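Local coordinates for iron binding protein FbpA (Mannheimia haemolytica, PDB 1Q35) that binds ferric iron in the periplasm and probably hands it on for uptake into the cell, as a member of the bacterial solute-binding protein 1 family, at residues D59-M64 against E295-Y301; R103-K109 against A215-P221; Y142-L146 against I194-Y199. All coordinates share one frame; numbering follows the deposited sequence.

Interaction 1 (D59-M64 against E295-Y301); sequences DISRVM and EDIAKNY. With EDO (1,2-ethanediol), chain B.
S61 and A298 bring the start of helix 60-68 against helix 294-298, with their CA atoms 4.3 Å apart. S61 OG packs on A298 CA at 3.4 Å. The contact is mostly apolar. A298 CB sits beside the side chain of M64, 3.5 Å from M64 CG. The M64 chain is bent, which also lays its SD beside E295 CG. I60 and I297 meet methyl to methyl, I60 CG2 to I297 CG2 at 4.0 Å, with the two side chains crossing at about a right angle. I231 of strand 228-236 also touches I60.

The ring of Y301 reaches across to the first turn of helix 60-68. Its CG is anti to the backbone N (chi1 -168°), which carries the ring to S61. Y301 CD1 lies 3.2 Å from S61 OG and equally near S61 CB. D59 OD2 is also near this ring, with the carboxylate and ring planes 42° apart.

The polar groups bond within 59-64 and to neighbours outside the two segments. D59 is the N-cap of helix 60-68. Its OD1 accepts from S61 N at 3.2 Å and its OD2 from R62 N at the same length, both met from above the carboxylate plane. S145 of helix 141-168 bonds to D59 OD1 and S61 OG, and N230 also reaches D59 OD1. A 1,2-ethanediol, probably from the crystallisation liquor, bonds weakly to A298 O.

The two capping N-H groups, with S145 and N230, would probably stabilise a negative charge on D59. The segments themselves meet through aliphatic carbons, the Y301 ring and the S61 side chain.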
loop_
_atom_site.group_PDB
_atom_site.type_symbol
_atom_site.label_atom_id
_atom_site.label_comp_id
_atom_site.label_asym_id
_atom_site.label_seq_id
_atom_site.Cartn_x
_atom_site.Cartn_y
_atom_site.Cartn_z
ATOM N N ASP A 59 -1.118 2.633 -3.961
ATOM C CA ASP A 59 -0.780 1.451 -4.745
ATOM C C ASP A 59 -0.118 1.876 -6.059
ATOM O O ASP A 59 -0.627 2.756 -6.756
ATOM C CB ASP A 59 -2.065 0.650 -4.981
ATOM C CG ASP A 59 -1.914 -0.434 -6.019
ATOM O OD1 ASP A 59 -0.896 -1.173 -5.995
ATOM O OD2 ASP A 59 -2.789 -0.612 -6.895
ATOM N N ILE A 60 1.005 1.252 -6.396
ATOM C CA ILE A 60 1.682 1.523 -7.664
ATOM C C ILE A 60 0.786 1.216 -8.855
ATOM O O ILE A 60 0.851 1.912 -9.867
ATOM C CB ILE A 60 3.014 0.739 -7.777
ATOM C CG1 ILE A 60 3.752 1.106 -9.071
ATOM C CG2 ILE A 60 2.787 -0.778 -7.732
ATOM C CD1 ILE A 60 4.237 2.536 -9.131
ATOM N N SER A 61 -0.055 0.192 -8.758
ATOM C CA SER A 61 -0.890 -0.152 -9.895
ATOM C C SER A 61 -1.919 0.940 -10.199
ATOM O O SER A 61 -2.180 1.225 -11.364
ATOM C CB SER A 61 -1.532 -1.518 -9.710
ATOM O OG SER A 61 -0.523 -2.510 -9.623
ATOM N N ARG A 62 -2.473 1.576 -9.167
ATOM C CA ARG A 62 -3.354 2.730 -9.368
ATOM C C ARG A 62 -2.594 3.905 -9.980
ATOM O O ARG A 62 -3.105 4.590 -10.873
ATOM C CB ARG A 62 -3.998 3.172 -8.054
ATOM C CG ARG A 62 -4.974 4.345 -8.188
ATOM C CD ARG A 62 -6.278 4.004 -8.886
ATOM N NE ARG A 62 -7.217 3.343 -7.989
ATOM C CZ ARG A 62 -8.387 2.831 -8.360
ATOM N NH1 ARG A 62 -9.161 2.249 -7.455
ATOM N NH2 ARG A 62 -8.798 2.901 -9.621
ATOM N N VAL A 63 -1.383 4.148 -9.496
ATOM C CA VAL A 63 -0.533 5.195 -10.052
ATOM C C VAL A 63 -0.354 4.999 -11.550
ATOM O O VAL A 63 -0.520 5.942 -12.328
ATOM C CB VAL A 63 0.856 5.211 -9.379
ATOM C CG1 VAL A 63 1.841 6.052 -10.171
ATOM C CG2 VAL A 63 0.752 5.732 -7.955
ATOM N N MET A 64 -0.024 3.782 -11.963
ATOM C CA MET A 64 0.232 3.518 -13.375
ATOM C C MET A 64 -1.056 3.526 -14.193
ATOM O O MET A 64 -1.032 3.918 -15.352
ATOM C CB MET A 64 1.006 2.211 -13.565
ATOM C CG MET A 64 2.404 2.233 -12.979
ATOM S SD MET A 64 3.372 3.699 -13.415
ATOM C CE MET A 64 3.369 3.601 -15.192
ATOM N N GLU A 295 7.240 -0.552 -11.610
ATOM C CA GLU A 295 6.455 -0.616 -12.841
ATOM C C GLU A 295 6.181 -2.049 -13.276
ATOM O O GLU A 295 5.177 -2.308 -13.931
ATOM C CB GLU A 295 7.149 0.134 -13.980
ATOM C CG GLU A 295 7.138 1.648 -13.828
ATOM C CD GLU A 295 8.390 2.201 -13.169
ATOM O OE1 GLU A 295 9.096 1.463 -12.442
ATOM O OE2 GLU A 295 8.665 3.401 -13.366
ATOM N N ASP A 296 7.077 -2.966 -12.926
ATOM C CA ASP A 296 6.906 -4.370 -13.277
ATOM C C ASP A 296 5.897 -5.097 -12.383
ATOM O O ASP A 296 5.446 -6.177 -12.739
ATOM C CB ASP A 296 8.251 -5.082 -13.298
ATOM C CG ASP A 296 9.134 -4.601 -14.426
ATOM O OD1 ASP A 296 8.606 -4.348 -15.530
ATOM O OD2 ASP A 296 10.358 -4.443 -14.271
ATOM N N ILE A 297 5.548 -4.516 -11.235
ATOM C CA ILE A 297 4.377 -4.963 -10.480
ATOM C C ILE A 297 3.123 -4.550 -11.255
ATOM O O ILE A 297 2.292 -5.388 -11.612
ATOM C CB ILE A 297 4.351 -4.351 -9.054
ATOM C CG1 ILE A 297 5.580 -4.786 -8.251
ATOM C CG2 ILE A 297 3.056 -4.736 -8.328
ATOM C CD1 ILE A 297 5.763 -4.002 -6.961
ATOM N N ALA A 298 2.999 -3.249 -11.519
ATOM C CA ALA A 298 1.794 -2.701 -12.129
ATOM C C ALA A 298 1.477 -3.326 -13.482
ATOM O O ALA A 298 0.319 -3.502 -13.833
ATOM C CB ALA A 298 1.913 -1.188 -12.266
ATOM N N LYS A 299 2.523 -3.658 -14.231
ATOM C CA LYS A 299 2.414 -4.282 -15.550
ATOM C C LYS A 299 1.559 -5.543 -15.526
ATOM O O LYS A 299 0.908 -5.885 -16.511
ATOM C CB LYS A 299 3.840 -4.629 -16.020
ATOM C CG LYS A 299 4.015 -5.413 -17.305
ATOM C CD LYS A 299 5.517 -5.586 -17.593
ATOM C CE LYS A 299 6.215 -6.608 -16.668
ATOM N NZ LYS A 299 7.705 -6.641 -16.875
ATOM N N ASN A 300 1.568 -6.234 -14.391
ATOM C CA ASN A 300 0.884 -7.514 -14.240
ATOM C C ASN A 300 -0.451 -7.430 -13.505
ATOM O O ASN A 300 -1.076 -8.462 -13.252
ATOM C CB ASN A 300 1.800 -8.500 -13.511
ATOM C CG ASN A 300 3.021 -8.842 -14.313
ATOM O OD1 ASN A 300 2.926 -9.433 -15.382
ATOM N ND2 ASN A 300 4.181 -8.448 -13.818
ATOM N N TYR A 301 -0.897 -6.223 -13.168
ATOM C CA TYR A 301 -2.132 -6.056 -12.401
ATOM C C TYR A 301 -3.359 -6.651 -13.101
ATOM O O TYR A 301 -4.142 -7.367 -12.488
ATOM C CB TYR A 301 -2.376 -4.579 -12.090
ATOM C CG TYR A 301 -3.471 -4.355 -11.067
ATOM C CD1 TYR A 301 -3.168 -4.270 -9.708
ATOM C CD2 TYR A 301 -4.803 -4.240 -11.450
ATOM C CE1 TYR A 301 -4.152 -4.061 -8.759
ATOM C CE2 TYR A 301 -5.809 -4.045 -10.496
ATOM C CZ TYR A 301 -5.468 -3.957 -9.158
ATOM O OH TYR A 301 -6.452 -3.767 -8.208
HETATM C C1 EDO B . -3.215 -0.979 -14.136
HETATM O O1 EDO B . -3.956 -0.194 -15.059
HETATM C C2 EDO B . -1.732 -0.716 -14.347
HETATM O O2 EDO B . -1.343 -1.177 -15.634
#

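Interaction 2 (R103-K109 against A215-P221); sequences RVIYTSK and AAIINFP
I105 and N219 form a hydrogen-bonded antiparallel pair. I105 N donates to N219 O at 3.1 Å, and the return bond from N219 N to I105 O is weak. T107 and I217 form the next such pair, with T107 N to I217 O at 3.0 Å and I217 N to T107 O at 2.8 Å. Beyond them K109 N donates to A215 O, almost straight at 173° but from above the carbonyl plane. A water donates to the same A215 O and also bonds to S108 OG, which has a further partner in R111 N.

The side chain of N219 adds two bonds. Its CG lies beside the backbone N (chi1 -55°), which turns the amide across to the other strand. ND2 then donates to I105 O at 2.9 Å and to T107 OG1 at 3.0 Å, both acceptors lying close to the amide plane. With ND2 giving two bonds and OD1 taking one from L115 N, the rotation of the amide is fixed. T107 OG1 also bonds to G113 O.

The pairing joins strand 216-219 to the end of the long strand 96-108, which has strand 192-196 as another antiparallel neighbour. Helix 178-187 packs on Y106 and A216. Sheets flanked by helices in this way build the lobes of periplasmic binding proteins.

I105 lies on the face of T107 and N219, where its CD1 meets P221 CG. On the opposite face Y106 and I218 lie side by side, with Y106 CE2 3.8 Å from I218 CG1. V104 CG2 rests over a face of the Y106 ring, offset toward its rim, and also touches I218 CG1. V104 CG1 lies 3.6 Å from F220 CD2, and the F220 ring stacks with F287. Y106 OH reaches the backbone O of N196.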
loop_
_atom_site.group_PDB
_atom_site.type_symbol
_atom_site.label_atom_id
_atom_site.label_comp_id
_atom_site.label_asym_id
_atom_site.label_seq_id
_atom_site.Cartn_x
_atom_site.Cartn_y
_atom_site.Cartn_z
ATOM N N ARG A 103 3.838 -5.753 2.456
ATOM C CA ARG A 103 2.674 -6.607 2.661
ATOM C C ARG A 103 3.180 -7.876 3.332
ATOM O O ARG A 103 3.846 -8.707 2.719
ATOM C CB ARG A 103 1.919 -6.873 1.356
ATOM C CG ARG A 103 0.518 -7.414 1.569
ATOM C CD ARG A 103 -0.480 -6.965 0.502
ATOM N NE ARG A 103 -1.851 -7.355 0.837
ATOM C CZ ARG A 103 -2.615 -6.742 1.742
ATOM N NH1 ARG A 103 -3.832 -7.195 1.999
ATOM N NH2 ARG A 103 -2.177 -5.686 2.401
ATOM N N VAL A 104 2.911 -7.967 4.628
ATOM C CA VAL A 104 3.508 -8.965 5.503
ATOM C C VAL A 104 2.540 -10.100 5.821
ATOM O O VAL A 104 1.381 -10.076 5.410
ATOM C CB VAL A 104 4.005 -8.299 6.808
ATOM C CG1 VAL A 104 5.024 -7.210 6.485
ATOM C CG2 VAL A 104 2.857 -7.720 7.626
ATOM N N ILE A 105 3.048 -11.097 6.539
ATOM C CA ILE A 105 2.231 -12.176 7.072
ATOM C C ILE A 105 2.196 -12.036 8.585
ATOM O O ILE A 105 3.234 -12.072 9.245
ATOM C CB ILE A 105 2.775 -13.561 6.671
ATOM C CG1 ILE A 105 2.800 -13.697 5.147
ATOM C CG2 ILE A 105 1.921 -14.665 7.306
ATOM C CD1 ILE A 105 3.455 -14.955 4.644
ATOM N N TYR A 106 0.998 -11.828 9.123
ATOM C CA TYR A 106 0.785 -11.826 10.568
ATOM C C TYR A 106 0.465 -13.237 11.025
ATOM O O TYR A 106 -0.254 -13.958 10.342
ATOM C CB TYR A 106 -0.359 -10.876 10.929
ATOM C CG TYR A 106 -0.032 -9.435 10.623
ATOM C CD1 TYR A 106 -0.654 -8.747 9.584
ATOM C CD2 TYR A 106 0.925 -8.766 11.360
ATOM C CE1 TYR A 106 -0.329 -7.424 9.308
ATOM C CE2 TYR A 106 1.260 -7.447 11.084
ATOM C CZ TYR A 106 0.633 -6.782 10.063
ATOM O OH TYR A 106 0.997 -5.476 9.825
ATOM N N THR A 107 1.007 -13.638 12.173
ATOM C CA THR A 107 0.711 -14.957 12.726
ATOM C C THR A 107 0.239 -14.854 14.163
ATOM O O THR A 107 0.551 -13.906 14.872
ATOM C CB THR A 107 1.938 -15.874 12.679
ATOM O OG1 THR A 107 3.050 -15.229 13.316
ATOM C CG2 THR A 107 2.370 -16.170 11.242
ATOM N N SER A 108 -0.513 -15.860 14.587
ATOM C CA SER A 108 -0.942 -15.955 15.973
ATOM C C SER A 108 0.281 -16.124 16.865
ATOM O O SER A 108 1.075 -17.029 16.658
ATOM C CB SER A 108 -1.867 -17.154 16.151
ATOM O OG SER A 108 -2.101 -17.418 17.524
ATOM N N LYS A 109 0.428 -15.257 17.858
ATOM C CA LYS A 109 1.492 -15.395 18.843
ATOM C C LYS A 109 1.445 -16.771 19.515
ATOM O O LYS A 109 2.462 -17.453 19.596
ATOM C CB LYS A 109 1.376 -14.285 19.892
ATOM C CG LYS A 109 2.463 -14.295 20.955
ATOM C CD LYS A 109 2.220 -13.238 22.030
ATOM C CE LYS A 109 3.282 -13.304 23.119
ATOM N NZ LYS A 109 2.907 -12.524 24.329
ATOM N N ALA A 215 -1.714 -9.934 20.121
ATOM C CA ALA A 215 -1.997 -11.345 19.874
ATOM C C ALA A 215 -1.326 -11.890 18.613
ATOM O O ALA A 215 -1.467 -13.065 18.311
ATOM C CB ALA A 215 -3.488 -11.557 19.783
ATOM N N ALA A 216 -0.604 -11.039 17.883
ATOM C CA ALA A 216 -0.032 -11.416 16.596
ATOM C C ALA A 216 1.445 -11.062 16.521
ATOM O O ALA A 216 1.941 -10.226 17.277
ATOM C CB ALA A 216 -0.800 -10.740 15.458
ATOM N N ILE A 217 2.131 -11.712 15.588
ATOM C CA ILE A 217 3.529 -11.452 15.289
ATOM C C ILE A 217 3.613 -10.980 13.839
ATOM O O ILE A 217 2.988 -11.561 12.952
ATOM C CB ILE A 217 4.365 -12.729 15.496
ATOM C CG1 ILE A 217 4.407 -13.092 16.988
ATOM C CG2 ILE A 217 5.782 -12.549 14.941
ATOM C CD1 ILE A 217 4.853 -14.508 17.251
ATOM N N ILE A 218 4.383 -9.920 13.613
ATOM C CA ILE A 218 4.663 -9.453 12.256
ATOM C C ILE A 218 5.825 -10.258 11.661
ATOM O O ILE A 218 6.866 -10.435 12.301
ATOM C CB ILE A 218 4.929 -7.912 12.226
ATOM C CG1 ILE A 218 5.097 -7.421 10.787
ATOM C CG2 ILE A 218 6.150 -7.511 13.061
ATOM C CD1 ILE A 218 4.913 -5.935 10.618
ATOM N N ASN A 219 5.636 -10.763 10.446
ATOM C CA ASN A 219 6.657 -11.562 9.772
ATOM C C ASN A 219 6.892 -11.032 8.371
ATOM O O ASN A 219 5.944 -10.812 7.625
ATOM C CB ASN A 219 6.253 -13.034 9.649
ATOM C CG ASN A 219 5.896 -13.671 10.972
ATOM O OD1 ASN A 219 6.754 -14.232 11.659
ATOM N ND2 ASN A 219 4.616 -13.615 11.325
ATOM N N PHE A 220 8.161 -10.871 8.008
ATOM C CA PHE A 220 8.557 -10.432 6.676
ATOM C C PHE A 220 8.984 -11.660 5.880
ATOM O O PHE A 220 10.023 -12.262 6.178
ATOM C CB PHE A 220 9.720 -9.442 6.776
ATOM C CG PHE A 220 9.407 -8.234 7.593
ATOM C CD1 PHE A 220 9.986 -8.057 8.841
ATOM C CD2 PHE A 220 8.532 -7.266 7.119
ATOM C CE1 PHE A 220 9.696 -6.937 9.601
ATOM C CE2 PHE A 220 8.239 -6.141 7.876
ATOM C CZ PHE A 220 8.816 -5.979 9.119
ATOM N N PRO A 221 8.189 -12.071 4.895
ATOM C CA PRO A 221 8.542 -13.250 4.099
ATOM C C PRO A 221 9.959 -13.176 3.534
ATOM O O PRO A 221 10.422 -12.117 3.113
ATOM C CB PRO A 221 7.480 -13.246 3.002
ATOM C CG PRO A 221 6.307 -12.630 3.672
ATOM C CD PRO A 221 6.890 -11.508 4.475
HETATM O O HOH W 1 -2.775 -15.398 19.064
#

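Interaction 3 (Y142-L146 against I194-Y199); sequences YNVSL and IGNSYY. With FMT (formic acid), chain C.
Y142 has its CG beside the backbone N (chi1 -63°), and N196 takes the same kind of setting (chi1 -75°). These torsions send the ring of Y142 from helix 141-168 and the amide of N196 from the end of strand 192-196 toward each other. Y198 has its CG between the backbone N and the carbonyl carbon (chi1 55°), which brings its OH to the N196 amide and the Y142 hydroxyl.

The amide meets the ring over its face. N196 ND2 stands 3.2 Å above the plane of the Y142 ring, over the centre, and its closest ring atom is Y142 CE2. Ring and amide planes are 60° apart. ND2 also donates to Y198 OH at 3.1 Å, with that oxygen close to the amide plane. D178 accepts from the backbone N of N196.

Around the hydroxyls, Y142 OH lies 3.2 Å from Y198 OH, and Y199 OH is 4.1 Å from Y142 OH. The rings of Y198 and Y199 pack together, with Y198 CE2 over the centre of the Y199 ring. A formic acid, probably from the crystallisation liquor, takes a weak bond from Y198 OH at 2.7 Å. R10 and R101 bind it too.

Away from the hydroxyls the contact is looser. I194 CG2 faces L146 CD2 and N143 OD1, and R103 bonds to that oxygen.

Y142, Y198 and Y199 are the tyrosines that bind ferric iron in this protein, and here the metal is absent. Without metal their hydroxyls still lie close together, consistent with a partly preorganised oxygen site for iron.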
loop_
_atom_site.group_PDB
_atom_site.type_symbol
_atom_site.label_atom_id
_atom_site.label_comp_id
_atom_site.label_asym_id
_atom_site.label_seq_id
_atom_site.Cartn_x
_atom_site.Cartn_y
_atom_site.Cartn_z
ATOM N N TYR A 142 -4.260 -3.982 -2.792
ATOM C CA TYR A 142 -3.061 -4.426 -2.082
ATOM C C TYR A 142 -2.776 -5.902 -2.370
ATOM O O TYR A 142 -1.624 -6.293 -2.544
ATOM C CB TYR A 142 -3.184 -4.241 -0.571
ATOM C CG TYR A 142 -3.335 -2.827 -0.061
ATOM C CD1 TYR A 142 -2.682 -1.751 -0.660
ATOM C CD2 TYR A 142 -4.112 -2.574 1.065
ATOM C CE1 TYR A 142 -2.817 -0.468 -0.157
ATOM C CE2 TYR A 142 -4.241 -1.291 1.580
ATOM C CZ TYR A 142 -3.591 -0.244 0.956
ATOM O OH TYR A 142 -3.681 1.041 1.427
ATOM N N ASN A 143 -3.817 -6.727 -2.389
ATOM C CA ASN A 143 -3.670 -8.131 -2.744
ATOM C C ASN A 143 -3.351 -8.324 -4.222
ATOM O O ASN A 143 -2.451 -9.071 -4.566
ATOM C CB ASN A 143 -4.930 -8.925 -2.385
ATOM C CG ASN A 143 -5.077 -9.162 -0.896
ATOM O OD1 ASN A 143 -4.095 -9.150 -0.139
ATOM N ND2 ASN A 143 -6.315 -9.385 -0.466
ATOM N N VAL A 144 -4.084 -7.656 -5.103
ATOM C CA VAL A 144 -3.885 -7.857 -6.531
ATOM C C VAL A 144 -2.455 -7.461 -6.922
ATOM O O VAL A 144 -1.836 -8.145 -7.718
ATOM C CB VAL A 144 -4.953 -7.128 -7.386
ATOM C CG1 VAL A 144 -4.709 -7.366 -8.871
ATOM C CG2 VAL A 144 -6.360 -7.606 -7.012
ATOM N N SER A 145 -1.919 -6.381 -6.358
ATOM C CA SER A 145 -0.546 -5.988 -6.684
ATOM C C SER A 145 0.485 -6.991 -6.158
ATOM O O SER A 145 1.498 -7.226 -6.803
ATOM C CB SER A 145 -0.252 -4.564 -6.220
ATOM O OG SER A 145 -0.929 -3.647 -7.063
ATOM N N LEU A 146 0.231 -7.601 -5.002
ATOM C CA LEU A 146 1.054 -8.717 -4.548
ATOM C C LEU A 146 1.023 -9.864 -5.563
ATOM O O LEU A 146 2.061 -10.392 -5.948
ATOM C CB LEU A 146 0.581 -9.205 -3.176
ATOM C CG LEU A 146 1.177 -10.519 -2.665
ATOM C CD1 LEU A 146 2.684 -10.433 -2.466
ATOM C CD2 LEU A 146 0.492 -10.924 -1.372
ATOM N N ILE A 194 -2.634 -11.927 5.774
ATOM C CA ILE A 194 -1.824 -11.041 4.946
ATOM C C ILE A 194 -2.312 -9.622 5.203
ATOM O O ILE A 194 -3.511 -9.379 5.247
ATOM C CB ILE A 194 -1.967 -11.415 3.461
ATOM C CG1 ILE A 194 -1.439 -12.829 3.210
ATOM C CG2 ILE A 194 -1.225 -10.404 2.601
ATOM C CD1 ILE A 194 -1.704 -13.344 1.805
ATOM N N GLY A 195 -1.392 -8.684 5.386
ATOM C CA GLY A 195 -1.767 -7.295 5.578
ATOM C C GLY A 195 -0.566 -6.376 5.496
ATOM O O GLY A 195 0.567 -6.842 5.515
ATOM N N ASN A 196 -0.799 -5.072 5.426
ATOM C CA ASN A 196 0.305 -4.129 5.315
ATOM C C ASN A 196 0.943 -3.868 6.681
ATOM O O ASN A 196 0.269 -3.842 7.721
ATOM C CB ASN A 196 -0.145 -2.813 4.672
ATOM C CG ASN A 196 -0.362 -2.932 3.173
ATOM O OD1 ASN A 196 0.088 -3.884 2.536
ATOM N ND2 ASN A 196 -1.051 -1.951 2.605
ATOM N N SER A 197 2.251 -3.654 6.654
ATOM C CA SER A 197 3.084 -3.547 7.843
ATOM C C SER A 197 2.685 -2.405 8.770
ATOM O O SER A 197 2.619 -2.572 9.982
ATOM C CB SER A 197 4.543 -3.368 7.420
ATOM O OG SER A 197 4.692 -2.281 6.508
ATOM N N TYR A 198 2.431 -1.236 8.202
ATOM C CA TYR A 198 2.183 -0.039 9.008
ATOM C C TYR A 198 0.950 -0.197 9.898
ATOM O O TYR A 198 0.880 0.401 10.966
ATOM C CB TYR A 198 2.088 1.233 8.135
ATOM C CG TYR A 198 1.066 1.153 7.034
ATOM C CD1 TYR A 198 1.408 0.625 5.792
ATOM C CD2 TYR A 198 -0.245 1.563 7.228
ATOM C CE1 TYR A 198 0.488 0.512 4.785
ATOM C CE2 TYR A 198 -1.185 1.459 6.212
ATOM C CZ TYR A 198 -0.803 0.920 4.991
ATOM O OH TYR A 198 -1.700 0.766 3.961
ATOM N N TYR A 199 -0.004 -1.020 9.482
ATOM C CA TYR A 199 -1.187 -1.258 10.306
ATOM C C TYR A 199 -0.853 -1.868 11.672
ATOM O O TYR A 199 -1.585 -1.647 12.629
ATOM C CB TYR A 199 -2.211 -2.140 9.576
ATOM C CG TYR A 199 -2.928 -1.428 8.451
ATOM C CD1 TYR A 199 -2.893 -1.924 7.151
ATOM C CD2 TYR A 199 -3.646 -0.262 8.681
ATOM C CE1 TYR A 199 -3.544 -1.273 6.113
ATOM C CE2 TYR A 199 -4.297 0.396 7.646
ATOM C CZ TYR A 199 -4.245 -0.122 6.369
ATOM O OH TYR A 199 -4.886 0.513 5.330
HETATM C C FMT C . -3.751 3.616 3.613
HETATM O O1 FMT C . -4.104 4.890 3.543
HETATM O O2 FMT C . -2.572 3.331 3.716
#

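In the fold
From the N terminus, the chain first passes 59-64, at the start of helix 60-68, whose partner 295-301 comes only near the C terminus. Interaction 1 therefore closes the longest loop. Inside it, 103-109 on strand 96-108 pairs with 215-221, closing the loop of interaction 2. Interaction 3 is nested within that, from helix 141-168 to strand 192-196 and the helix after it. None of the loops cross. Interactions 1 and 3 meet along helix 141-168, where V144 packs on Y301, and interactions 2 and 3 share the sheet, V104 N bonding to G195 O. Interactions 1 and 2 do not touch; interaction 3 lies between them, reaching interaction 2 mainly from strand 192-196.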